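Protein (o6-methylguanine-dna methyltransferase) (PDB 1MGT) repairs O6-methylguanine and O4-methylthymine in DNA by taking the methyl group onto itself in an irreversible suicide reaction. Local coordinates at residues A[97-102]-A[113-118]; A[87-92]-A[132-137]; A[23-28]-A[50-55]; A[143-148]-A[162-167]. One frame throughout, in Å; residues are numbered along the deposited sequence.

How the interactions relate
Interactions 1 and 2 both use helix 91-103 and touch through Tyr97, whose CE2 lies 3.7 Å from Val89 CG1. Where interactions 2 and 3 meet, their centres about 10 Å apart, the N-terminal part of the chain contacts the DNA-binding part: Pro134 O lies 2.8 Å from Ile27 N, and both contacts reach one sulfate through Arg132 and Arg50. Interactions 1 and 4 meet at Val144 CG2, 3.7 Å from Leu100 CD1, and share the other sulfate through Gly113 and His147. The side chain of Cys141, the inferred methyl acceptor, lies about 4, 7 and 8 Å from the side chains of Leu100, Arg143 and Tyr135 respectively. Interaction 3 is remote from it.

Interaction 1. Residues A[97-102]-A[113-118]; sequences YEWLTK and GDLAKA. With SO4 (sulfate ion), chain B.
Within the DNA-binding domain, a member of the helix-turn-helix clan, Trp99 and Leu100 of helix 91-103 meet Leu115 and Ala118 of helix 112-118. The axes of the two short segments approach no closer than 11.5 Å and their directions differ by 114°, which leaves long side chains to bridge them. Trp99 and Leu115 share most of the bridging: with CG of Trp99 anti to the backbone N (chi1 -168°), the six-membered ring of its indole meets Leu115 and Ala118. Leu115 CD1 comes in obliquely, 3.5 Å from Trp99 CE3 and just as near CZ3, as the two side chains slide past each other in opposite directions. On the same side of the indole, Ala118 CB lies 3.8 Å from Trp99 CZ2 and makes an off-centre CH-pi contact, 29° off the ring normal. Deeper in, Leu100 CD1 and Leu115 CD2 touch loosely at 4.5 Å, beside Val144. At the start of helix 112-118, Gly113 N donates to sulfate O4 (2.9 Å), a place where the helix dipole would probably favour an anion. No hydrogen bond crosses between the segments, so their mutual hold rests on apolar and CH-pi contacts, in which direction matters less than close fit.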
# COMPACT_ATOMS: atom_id res chain seq x y z
N TYR A 97 4.12 8.15 -5.77
CA TYR A 97 2.87 7.51 -5.37
C TYR A 97 1.66 8.04 -6.11
O TYR A 97 0.76 7.32 -6.54
CB TYR A 97 2.61 7.65 -3.83
CG TYR A 97 3.72 7.07 -3.00
CD1 TYR A 97 4.58 6.09 -3.46
CD2 TYR A 97 3.91 7.50 -1.66
CE1 TYR A 97 5.60 5.56 -2.71
CE2 TYR A 97 4.94 6.97 -0.90
CZ TYR A 97 5.78 6.01 -1.40
OH TYR A 97 6.82 5.50 -0.65
N GLU A 98 1.58 9.36 -6.28
CA GLU A 98 0.45 9.94 -7.00
C GLU A 98 0.47 9.53 -8.48
O GLU A 98 -0.59 9.19 -9.00
CB GLU A 98 0.49 11.46 -6.90
CG GLU A 98 0.08 11.97 -5.52
CD GLU A 98 0.12 13.48 -5.41
OE1 GLU A 98 -0.62 14.01 -4.56
OE2 GLU A 98 0.89 14.13 -6.15
N TRP A 99 1.63 9.58 -9.11
CA TRP A 99 1.65 9.21 -10.56
C TRP A 99 1.20 7.79 -10.75
O TRP A 99 0.39 7.44 -11.62
CB TRP A 99 3.06 9.44 -11.14
CG TRP A 99 3.05 9.37 -12.65
CD1 TRP A 99 2.90 10.44 -13.50
CD2 TRP A 99 3.17 8.20 -13.46
NE1 TRP A 99 2.93 9.99 -14.81
CE2 TRP A 99 3.10 8.63 -14.82
CE3 TRP A 99 3.35 6.85 -13.21
CZ2 TRP A 99 3.19 7.74 -15.89
CZ3 TRP A 99 3.44 5.96 -14.27
CH2 TRP A 99 3.37 6.43 -15.59
N LEU A 100 1.74 6.89 -9.92
CA LEU A 100 1.40 5.48 -9.96
C LEU A 100 -0.09 5.26 -9.76
O LEU A 100 -0.76 4.49 -10.46
CB LEU A 100 2.21 4.77 -8.85
CG LEU A 100 2.00 3.29 -8.70
CD1 LEU A 100 2.47 2.57 -9.99
CD2 LEU A 100 2.76 2.75 -7.49
N THR A 101 -0.67 5.94 -8.75
CA THR A 101 -2.07 5.78 -8.45
C THR A 101 -3.00 6.30 -9.53
O THR A 101 -4.05 5.71 -9.80
CB THR A 101 -2.39 6.49 -7.09
OG1 THR A 101 -1.50 5.90 -6.10
CG2 THR A 101 -3.82 6.19 -6.67
N LYS A 102 -2.64 7.42 -10.15
CA LYS A 102 -3.51 7.99 -11.18
C LYS A 102 -3.28 7.36 -12.55
O LYS A 102 -4.21 7.39 -13.37
CB LYS A 102 -3.16 9.49 -11.32
CG LYS A 102 -3.76 10.33 -10.19
CD LYS A 102 -3.43 11.81 -10.37
CE LYS A 102 -3.58 12.52 -9.02
NZ LYS A 102 -3.77 14.00 -9.18
N GLY A 113 11.81 -0.04 -14.37
CA GLY A 113 12.48 0.77 -15.37
C GLY A 113 11.57 1.72 -16.12
O GLY A 113 11.98 2.87 -16.35
N ASP A 114 10.38 1.30 -16.54
CA ASP A 114 9.46 2.15 -17.28
C ASP A 114 8.88 3.23 -16.37
O ASP A 114 8.65 4.36 -16.80
CB ASP A 114 8.31 1.33 -17.90
CG ASP A 114 8.86 0.44 -19.03
OD1 ASP A 114 10.00 0.65 -19.47
OD2 ASP A 114 8.13 -0.47 -19.43
N LEU A 115 8.68 2.88 -15.09
CA LEU A 115 8.14 3.90 -14.16
C LEU A 115 9.18 4.98 -13.95
O LEU A 115 8.87 6.19 -13.95
CB LEU A 115 7.75 3.21 -12.84
CG LEU A 115 7.25 4.12 -11.72
CD1 LEU A 115 6.04 4.93 -12.15
CD2 LEU A 115 6.85 3.24 -10.51
N ALA A 116 10.45 4.58 -13.82
CA ALA A 116 11.54 5.52 -13.64
C ALA A 116 11.66 6.43 -14.86
O ALA A 116 11.84 7.64 -14.74
CB ALA A 116 12.85 4.81 -13.41
N LYS A 117 11.56 5.83 -16.06
CA LYS A 117 11.67 6.65 -17.27
C LYS A 117 10.57 7.68 -17.36
O LYS A 117 10.80 8.84 -17.76
CB LYS A 117 11.66 5.73 -18.52
CG LYS A 117 13.06 5.23 -18.82
CD LYS A 117 13.07 3.91 -19.58
CE LYS A 117 14.53 3.42 -19.68
NZ LYS A 117 14.64 2.02 -19.19
N ALA A 118 9.35 7.32 -16.95
CA ALA A 118 8.22 8.22 -17.01
C ALA A 118 8.38 9.42 -16.08
O ALA A 118 7.86 10.49 -16.38
CB ALA A 118 6.92 7.50 -16.65
S SO4 B . 13.55 -3.58 -14.21
O1 SO4 B . 13.24 -3.60 -12.71
O2 SO4 B . 13.53 -5.00 -14.66
O3 SO4 B . 14.89 -2.95 -14.34
O4 SO4 B . 12.53 -2.79 -14.92

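Interaction 2. Residues A[87-92]-A[132-137]; sequences EGVTPF and RNPYPI. With SO4 (sulfate ion), chain D.
Apolar contact comes first: Val89 CG2 meets Pro134 CG at 3.9 Å, the side chains crossing at a slant. That methyl lies beside the backbone N of Val89 and anti to its carbonyl carbon, and it also approaches the Tyr135 ring obliquely, 4.3 Å from CE1. Pro134 CG in turn sits over the centre of the Tyr135 ring, 3.7 Å above its plane, so valine, proline and tyrosine form one continuous apolar patch, covered further by Tyr97. The polar link is a water that donates to Glu87 O (2.7 Å) and accepts from Tyr135 OH (2.6 Å); the same hydroxyl is hydrogen-bonded to Phe86 N. Within 132-137, Asn133 OD1 closes an Asx turn by accepting from Tyr135 N at 2.9 Å, the donor standing 66° above the carbonyl plane. Asn133 also touches Cys141, a position that fits the asparagine hinge of this family, between recognition helix and active site. The ionic element is Arg132, whose NE donates to sulfate O2 at 3.3 Å, alongside Arg50 on the same ion. Tyr135 OH thus gives its proton to water and accepts from a backbone amide, which probably fixes the rotation of the hydroxyl beside Val89.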
# COMPACT_ATOMS: atom_id res chain seq x y z
N GLU A 87 1.75 12.09 5.74
CA GLU A 87 2.68 12.42 6.82
C GLU A 87 3.84 11.42 6.73
O GLU A 87 3.57 10.24 6.49
CB GLU A 87 1.99 12.25 8.19
CG GLU A 87 0.97 13.34 8.50
CD GLU A 87 0.22 13.13 9.81
OE1 GLU A 87 0.64 12.36 10.68
OE2 GLU A 87 -0.85 13.72 10.00
N GLY A 88 5.06 11.89 6.85
CA GLY A 88 6.26 11.08 6.78
C GLY A 88 6.58 10.63 5.33
O GLY A 88 7.28 9.64 5.17
N VAL A 89 6.04 11.32 4.35
CA VAL A 89 6.31 10.95 2.92
C VAL A 89 7.07 12.12 2.31
O VAL A 89 6.61 13.26 2.50
CB VAL A 89 5.01 10.66 2.18
CG1 VAL A 89 5.23 10.34 0.68
CG2 VAL A 89 4.29 9.45 2.79
N THR A 90 8.20 11.88 1.69
CA THR A 90 8.98 12.99 1.07
C THR A 90 8.28 13.47 -0.19
O THR A 90 7.43 12.81 -0.80
CB THR A 90 10.41 12.58 0.72
OG1 THR A 90 10.41 11.62 -0.36
CG2 THR A 90 11.18 11.99 1.89
N PRO A 91 8.60 14.69 -0.65
CA PRO A 91 8.02 15.24 -1.85
C PRO A 91 8.25 14.29 -3.05
O PRO A 91 7.32 14.12 -3.85
CB PRO A 91 8.75 16.57 -2.04
CG PRO A 91 9.19 16.94 -0.64
CD PRO A 91 9.59 15.62 -0.01
N PHE A 92 9.42 13.70 -3.16
CA PHE A 92 9.72 12.78 -4.26
C PHE A 92 8.81 11.54 -4.15
O PHE A 92 8.16 11.10 -5.08
CB PHE A 92 11.16 12.30 -4.26
CG PHE A 92 11.42 11.18 -5.23
CD1 PHE A 92 11.33 11.44 -6.60
CD2 PHE A 92 11.79 9.93 -4.82
CE1 PHE A 92 11.58 10.43 -7.51
CE2 PHE A 92 12.03 8.91 -5.72
CZ PHE A 92 11.92 9.18 -7.07
N ARG A 132 9.34 1.77 0.81
CA ARG A 132 8.87 2.62 1.87
C ARG A 132 7.42 3.01 1.80
O ARG A 132 6.99 3.77 2.68
CB ARG A 132 9.72 3.91 1.92
CG ARG A 132 11.17 3.59 2.34
CD ARG A 132 12.10 4.72 1.94
NE ARG A 132 13.45 4.57 2.48
CZ ARG A 132 14.41 3.87 1.89
NH1 ARG A 132 14.19 3.25 0.73
NH2 ARG A 132 15.62 3.80 2.44
N ASN A 133 6.66 2.57 0.80
CA ASN A 133 5.27 2.98 0.71
C ASN A 133 4.49 2.62 1.96
O ASN A 133 4.33 1.45 2.28
CB ASN A 133 4.67 2.25 -0.53
CG ASN A 133 3.20 2.55 -0.72
OD1 ASN A 133 2.71 3.57 -0.26
ND2 ASN A 133 2.52 1.65 -1.44
N PRO A 134 3.95 3.62 2.66
CA PRO A 134 3.16 3.36 3.86
C PRO A 134 1.73 3.06 3.53
O PRO A 134 0.88 2.79 4.39
CB PRO A 134 3.31 4.69 4.63
CG PRO A 134 3.41 5.72 3.57
CD PRO A 134 4.11 5.07 2.41
N TYR A 135 1.33 3.09 2.22
CA TYR A 135 -0.00 2.85 1.80
C TYR A 135 -0.18 1.72 0.76
O TYR A 135 -0.71 2.00 -0.34
CB TYR A 135 -0.58 4.14 1.15
CG TYR A 135 -0.34 5.42 1.93
CD1 TYR A 135 0.29 6.49 1.31
CD2 TYR A 135 -0.75 5.55 3.25
CE1 TYR A 135 0.49 7.68 1.99
CE2 TYR A 135 -0.53 6.74 3.95
CZ TYR A 135 0.09 7.79 3.31
OH TYR A 135 0.32 8.99 3.97
N PRO A 136 0.17 0.52 1.09
CA PRO A 136 -0.02 -0.63 0.19
C PRO A 136 -1.50 -0.76 -0.11
O PRO A 136 -2.41 -0.26 0.60
CB PRO A 136 0.52 -1.81 0.94
CG PRO A 136 0.47 -1.42 2.38
CD PRO A 136 0.77 0.06 2.38
N ILE A 137 -1.81 -1.43 -1.22
CA ILE A 137 -3.14 -1.64 -1.73
C ILE A 137 -3.66 -0.38 -2.43
O ILE A 137 -3.85 -0.37 -3.66
CB ILE A 137 -4.21 -2.17 -0.77
CG1 ILE A 137 -3.73 -3.47 -0.10
CG2 ILE A 137 -5.54 -2.41 -1.50
CD1 ILE A 137 -4.60 -3.82 1.11
S SO4 D . 14.45 6.81 5.51
O1 SO4 D . 13.89 7.76 6.52
O2 SO4 D . 13.74 5.49 5.60
O3 SO4 D . 15.91 6.60 5.77
O4 SO4 D . 14.28 7.36 4.12
O HOH W 1 1.31 8.83 6.37

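Interaction 3. Residues A[23-28]-A[50-55]; sequences RVQGIA and RGVSIS. With SO4 (sulfate ion), chain D.
Gln25 reaches from strand 24-30 to Val52, Ser53 and Ile54 at the classic beta bulge where Gln25 and Gly26 both face Ile19 of strand 12-20. With CG beside the backbone N (chi1 -69°) and the chain extended beyond it, the carboxamide arrives alongside segment 50-55. Its NE2 donates to Ser53 O at 3.2 Å, the N-H...O angle 154°, and also to Glu87 OE1, which ties in the linker ahead of helix 91-103. Gln25 OE1 takes a hydrogen from a water (2.7 Å) that itself accepts from Ser55 N. Apolar atoms frame the amide: Ile54 CD1 lies 3.8 Å from Gln25 OE1, while Val52 CG1 lies 3.5 Å from Gln25 NE2. Shortening Gln25 to an alanine here would probably leave Ser53 O and Glu87 OE1 without this shared donor and open a gap beside Val52 and Ile54. The loop departs from helix 33-49 through a Schellman motif, with Gly51 at its C-prime position. Just before that glycine, Arg50 turns the edge of its guanidinium to a sulfate, NH1 forming a salt bridge to Glu93; NE points almost straight at sulfate O1, 2.9 Å away with an N-H...O angle of 177°, and NH2 donates to O4.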
# COMPACT_ATOMS: atom_id res chain seq x y z
N ARG A 23 -6.76 11.64 9.12
CA ARG A 23 -6.61 11.11 7.77
C ARG A 23 -5.72 9.86 7.93
O ARG A 23 -5.16 9.66 9.01
CB ARG A 23 -6.03 12.11 6.79
CG ARG A 23 -7.05 13.03 6.11
CD ARG A 23 -6.34 13.87 5.03
NE ARG A 23 -5.23 14.59 5.65
CZ ARG A 23 -4.39 15.44 5.09
NH1 ARG A 23 -4.46 15.74 3.80
NH2 ARG A 23 -3.43 16.01 5.83
N VAL A 24 -5.59 9.06 6.89
CA VAL A 24 -4.76 7.85 6.97
C VAL A 24 -3.28 8.12 7.03
O VAL A 24 -2.67 8.87 6.28
CB VAL A 24 -5.11 6.91 5.79
CG1 VAL A 24 -4.18 5.71 5.78
CG2 VAL A 24 -6.57 6.50 5.83
N GLN A 25 -2.60 7.46 7.99
CA GLN A 25 -1.18 7.57 8.19
C GLN A 25 -0.46 6.31 7.69
O GLN A 25 0.73 6.36 7.38
CB GLN A 25 -0.88 7.70 9.71
CG GLN A 25 -1.35 9.06 10.26
CD GLN A 25 -1.10 9.16 11.77
OE1 GLN A 25 -1.61 8.31 12.49
NE2 GLN A 25 -0.34 10.15 12.23
N GLY A 26 -1.17 5.18 7.72
CA GLY A 26 -0.46 3.95 7.26
C GLY A 26 -1.44 2.81 7.11
O GLY A 26 -2.50 2.76 7.76
N ILE A 27 -1.09 1.88 6.21
CA ILE A 27 -1.94 0.72 5.97
C ILE A 27 -1.05 -0.51 5.90
O ILE A 27 0.08 -0.41 5.40
CB ILE A 27 -2.62 0.80 4.57
CG1 ILE A 27 -3.53 2.01 4.49
CG2 ILE A 27 -3.36 -0.49 4.25
CD1 ILE A 27 -3.96 2.41 3.09
N ALA A 28 -1.54 -1.65 6.43
CA ALA A 28 -0.79 -2.88 6.33
C ALA A 28 -1.82 -4.00 6.08
O ALA A 28 -2.99 -3.86 6.38
CB ALA A 28 0.04 -3.24 7.55
N ARG A 50 10.48 9.22 10.99
CA ARG A 50 10.32 10.36 10.09
C ARG A 50 9.57 11.49 10.76
O ARG A 50 9.16 12.46 10.12
CB ARG A 50 9.70 9.98 8.75
CG ARG A 50 10.84 9.35 7.88
CD ARG A 50 10.27 9.13 6.50
NE ARG A 50 11.30 8.60 5.59
CZ ARG A 50 10.97 8.58 4.27
NH1 ARG A 50 9.79 9.01 3.88
NH2 ARG A 50 11.88 8.10 3.43
N GLY A 51 9.43 11.40 12.09
CA GLY A 51 8.78 12.41 12.88
C GLY A 51 7.29 12.39 12.97
O GLY A 51 6.66 13.38 13.40
N VAL A 52 6.62 11.31 12.59
CA VAL A 52 5.17 11.22 12.65
C VAL A 52 4.73 10.71 14.03
O VAL A 52 5.33 9.76 14.52
CB VAL A 52 4.66 10.24 11.56
CG1 VAL A 52 3.14 10.16 11.60
CG2 VAL A 52 5.16 10.75 10.19
N SER A 53 3.74 11.35 14.62
CA SER A 53 3.23 10.93 15.93
C SER A 53 2.16 9.87 15.71
O SER A 53 1.17 10.17 15.05
CB SER A 53 2.60 12.15 16.63
OG SER A 53 3.70 13.00 16.96
N ILE A 54 2.38 8.67 16.23
CA ILE A 54 1.51 7.55 16.10
C ILE A 54 1.00 6.98 17.43
O ILE A 54 1.81 6.81 18.34
CB ILE A 54 2.31 6.35 15.46
CG1 ILE A 54 2.93 6.74 14.12
CG2 ILE A 54 1.40 5.15 15.27
CD1 ILE A 54 1.91 7.10 13.07
N SER A 55 -0.25 6.61 17.47
CA SER A 55 -0.92 5.99 18.58
C SER A 55 -1.59 4.70 18.06
O SER A 55 -2.36 4.81 17.12
CB SER A 55 -2.03 6.88 19.19
OG SER A 55 -2.27 6.29 20.47
S SO4 D . 14.45 6.81 5.51
O1 SO4 D . 13.89 7.76 6.52
O2 SO4 D . 13.74 5.49 5.60
O3 SO4 D . 15.91 6.60 5.77
O4 SO4 D . 14.28 7.36 4.12
O HOH W 2 -1.89 7.93 15.14

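Interaction 4. Residues A[143-148]-A[162-167]; sequences RVVAHD and FLLEIE. With SO4 (sulfate ion), chain B.
Arg143 grips Glu167 side-on with two nitrogens, one to each carboxylate oxygen. NH2 donates to Glu167 OE1 at 2.7 Å, almost straight at 172° and in the guanidinium plane; NE donates to OE2 at 2.9 Å, on the syn side. The pair is not coplanar, for the two flat groups are turned 56° apart and OE1 is approached from above the carboxylate plane. Further acceptors occupy the guanidinium: Val104 O for NH1, and Asn77 OD1 as a second partner of NH2. Glu167 OE1 is hydrogen-bonded as well to His142 NE2, with Arg106 adding a long, weak ion pair. Since His142 directly follows the inferred nucleophile Cys141, this is consistent with the Cys-water-His-Glu relay of the MGMT family, with Arg143 probably acting from the second shell to hold the glutamate. Were a leucine to replace Arg143, Glu167 would probably lose both charged bonds and be freer to turn away from His142, while Val104 O and Asn77 OD1 would lose this donor. Closer to the Arg143 backbone, Leu164 CD2 packs against Arg143 CA at 4.3 Å, and Leu164 CD1 loosely approaches Val145 CG1, joining helix 157-166 to strand 144-145, which pairs in parallel with 110-111. Past that strand, His147 N donates to sulfate O2 at 2.7 Å.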
# COMPACT_ATOMS: atom_id res chain seq x y z
N ARG A 143 1.58 -3.31 -8.60
CA ARG A 143 1.53 -3.29 -10.08
C ARG A 143 2.89 -2.96 -10.68
O ARG A 143 3.03 -2.93 -11.92
CB ARG A 143 0.50 -2.25 -10.54
CG ARG A 143 -0.91 -2.68 -10.11
CD ARG A 143 -1.98 -1.69 -10.60
NE ARG A 143 -3.20 -1.99 -9.82
CZ ARG A 143 -4.15 -1.12 -9.53
NH1 ARG A 143 -4.13 0.14 -9.93
NH2 ARG A 143 -5.17 -1.57 -8.76
N VAL A 144 3.89 -2.72 -9.85
CA VAL A 144 5.24 -2.40 -10.37
C VAL A 144 6.04 -3.70 -10.31
O VAL A 144 6.24 -4.26 -9.22
CB VAL A 144 5.90 -1.30 -9.55
CG1 VAL A 144 7.28 -0.97 -10.11
CG2 VAL A 144 5.00 -0.06 -9.51
N VAL A 145 6.40 -4.22 -11.48
CA VAL A 145 7.12 -5.49 -11.57
C VAL A 145 8.49 -5.37 -12.23
O VAL A 145 8.90 -4.29 -12.64
CB VAL A 145 6.29 -6.50 -12.41
CG1 VAL A 145 4.94 -6.77 -11.74
CG2 VAL A 145 6.01 -5.93 -13.82
N ALA A 146 9.23 -6.49 -12.28
CA ALA A 146 10.55 -6.45 -12.93
C ALA A 146 10.33 -6.74 -14.42
O ALA A 146 9.27 -7.24 -14.79
CB ALA A 146 11.51 -7.46 -12.33
N HIS A 147 11.31 -6.43 -15.27
CA HIS A 147 11.10 -6.75 -16.68
C HIS A 147 11.15 -8.26 -16.88
O HIS A 147 10.57 -8.73 -17.85
CB HIS A 147 12.17 -6.09 -17.58
CG HIS A 147 13.51 -6.76 -17.47
ND1 HIS A 147 14.46 -6.41 -16.54
CD2 HIS A 147 14.03 -7.80 -18.19
CE1 HIS A 147 15.52 -7.19 -16.70
NE2 HIS A 147 15.28 -8.03 -17.69
N ASP A 148 11.82 -9.01 -16.00
CA ASP A 148 11.91 -10.46 -16.16
C ASP A 148 11.28 -11.26 -15.05
O ASP A 148 11.57 -12.46 -14.92
CB ASP A 148 13.40 -10.86 -16.31
CG ASP A 148 14.25 -10.40 -15.15
OD1 ASP A 148 15.44 -10.82 -15.09
OD2 ASP A 148 13.79 -9.62 -14.29
N PHE A 162 -1.23 -12.48 -4.97
CA PHE A 162 -2.65 -12.50 -4.65
C PHE A 162 -3.35 -11.25 -5.16
O PHE A 162 -4.45 -11.31 -5.74
CB PHE A 162 -2.81 -12.66 -3.13
CG PHE A 162 -4.19 -12.36 -2.65
CD1 PHE A 162 -5.21 -13.26 -2.81
CD2 PHE A 162 -4.45 -11.13 -2.03
CE1 PHE A 162 -6.50 -12.96 -2.36
CE2 PHE A 162 -5.72 -10.84 -1.58
CZ PHE A 162 -6.73 -11.76 -1.75
N LEU A 163 -2.72 -10.09 -4.93
CA LEU A 163 -3.27 -8.85 -5.40
C LEU A 163 -3.30 -8.84 -6.95
O LEU A 163 -4.32 -8.44 -7.49
CB LEU A 163 -2.48 -7.63 -4.92
CG LEU A 163 -2.60 -7.39 -3.37
CD1 LEU A 163 -1.81 -6.15 -3.00
CD2 LEU A 163 -4.07 -7.29 -3.00
N LEU A 164 -2.24 -9.31 -7.59
CA LEU A 164 -2.27 -9.30 -9.07
C LEU A 164 -3.34 -10.22 -9.60
O LEU A 164 -4.06 -9.89 -10.55
CB LEU A 164 -0.89 -9.62 -9.65
CG LEU A 164 0.13 -8.47 -9.41
CD1 LEU A 164 1.54 -8.91 -9.78
CD2 LEU A 164 -0.30 -7.23 -10.19
N GLU A 165 -3.49 -11.39 -8.98
CA GLU A 165 -4.49 -12.36 -9.42
C GLU A 165 -5.89 -11.81 -9.33
O GLU A 165 -6.72 -11.93 -10.25
CB GLU A 165 -4.34 -13.65 -8.58
CG GLU A 165 -5.57 -14.55 -8.74
CD GLU A 165 -5.33 -15.96 -8.27
OE1 GLU A 165 -5.86 -16.89 -8.93
OE2 GLU A 165 -4.61 -16.14 -7.26
N ILE A 166 -6.20 -11.14 -8.22
CA ILE A 166 -7.48 -10.51 -7.96
C ILE A 166 -7.82 -9.46 -8.99
O ILE A 166 -8.98 -9.20 -9.32
CB ILE A 166 -7.39 -9.84 -6.56
CG1 ILE A 166 -7.61 -10.89 -5.46
CG2 ILE A 166 -8.31 -8.66 -6.41
CD1 ILE A 166 -9.05 -11.25 -5.19
N GLU A 167 -6.80 -8.76 -9.49
CA GLU A 167 -6.97 -7.73 -10.48
C GLU A 167 -6.99 -8.26 -11.92
O GLU A 167 -7.09 -7.46 -12.86
CB GLU A 167 -5.79 -6.71 -10.34
CG GLU A 167 -5.92 -5.95 -9.03
CD GLU A 167 -4.85 -4.91 -8.79
OE1 GLU A 167 -4.99 -4.12 -7.81
OE2 GLU A 167 -3.87 -4.84 -9.56
S SO4 B . 13.55 -3.58 -14.21
O1 SO4 B . 13.24 -3.60 -12.71
O2 SO4 B . 13.53 -5.00 -14.66
O3 SO4 B . 14.89 -2.95 -14.34
O4 SO4 B . 12.53 -2.79 -14.92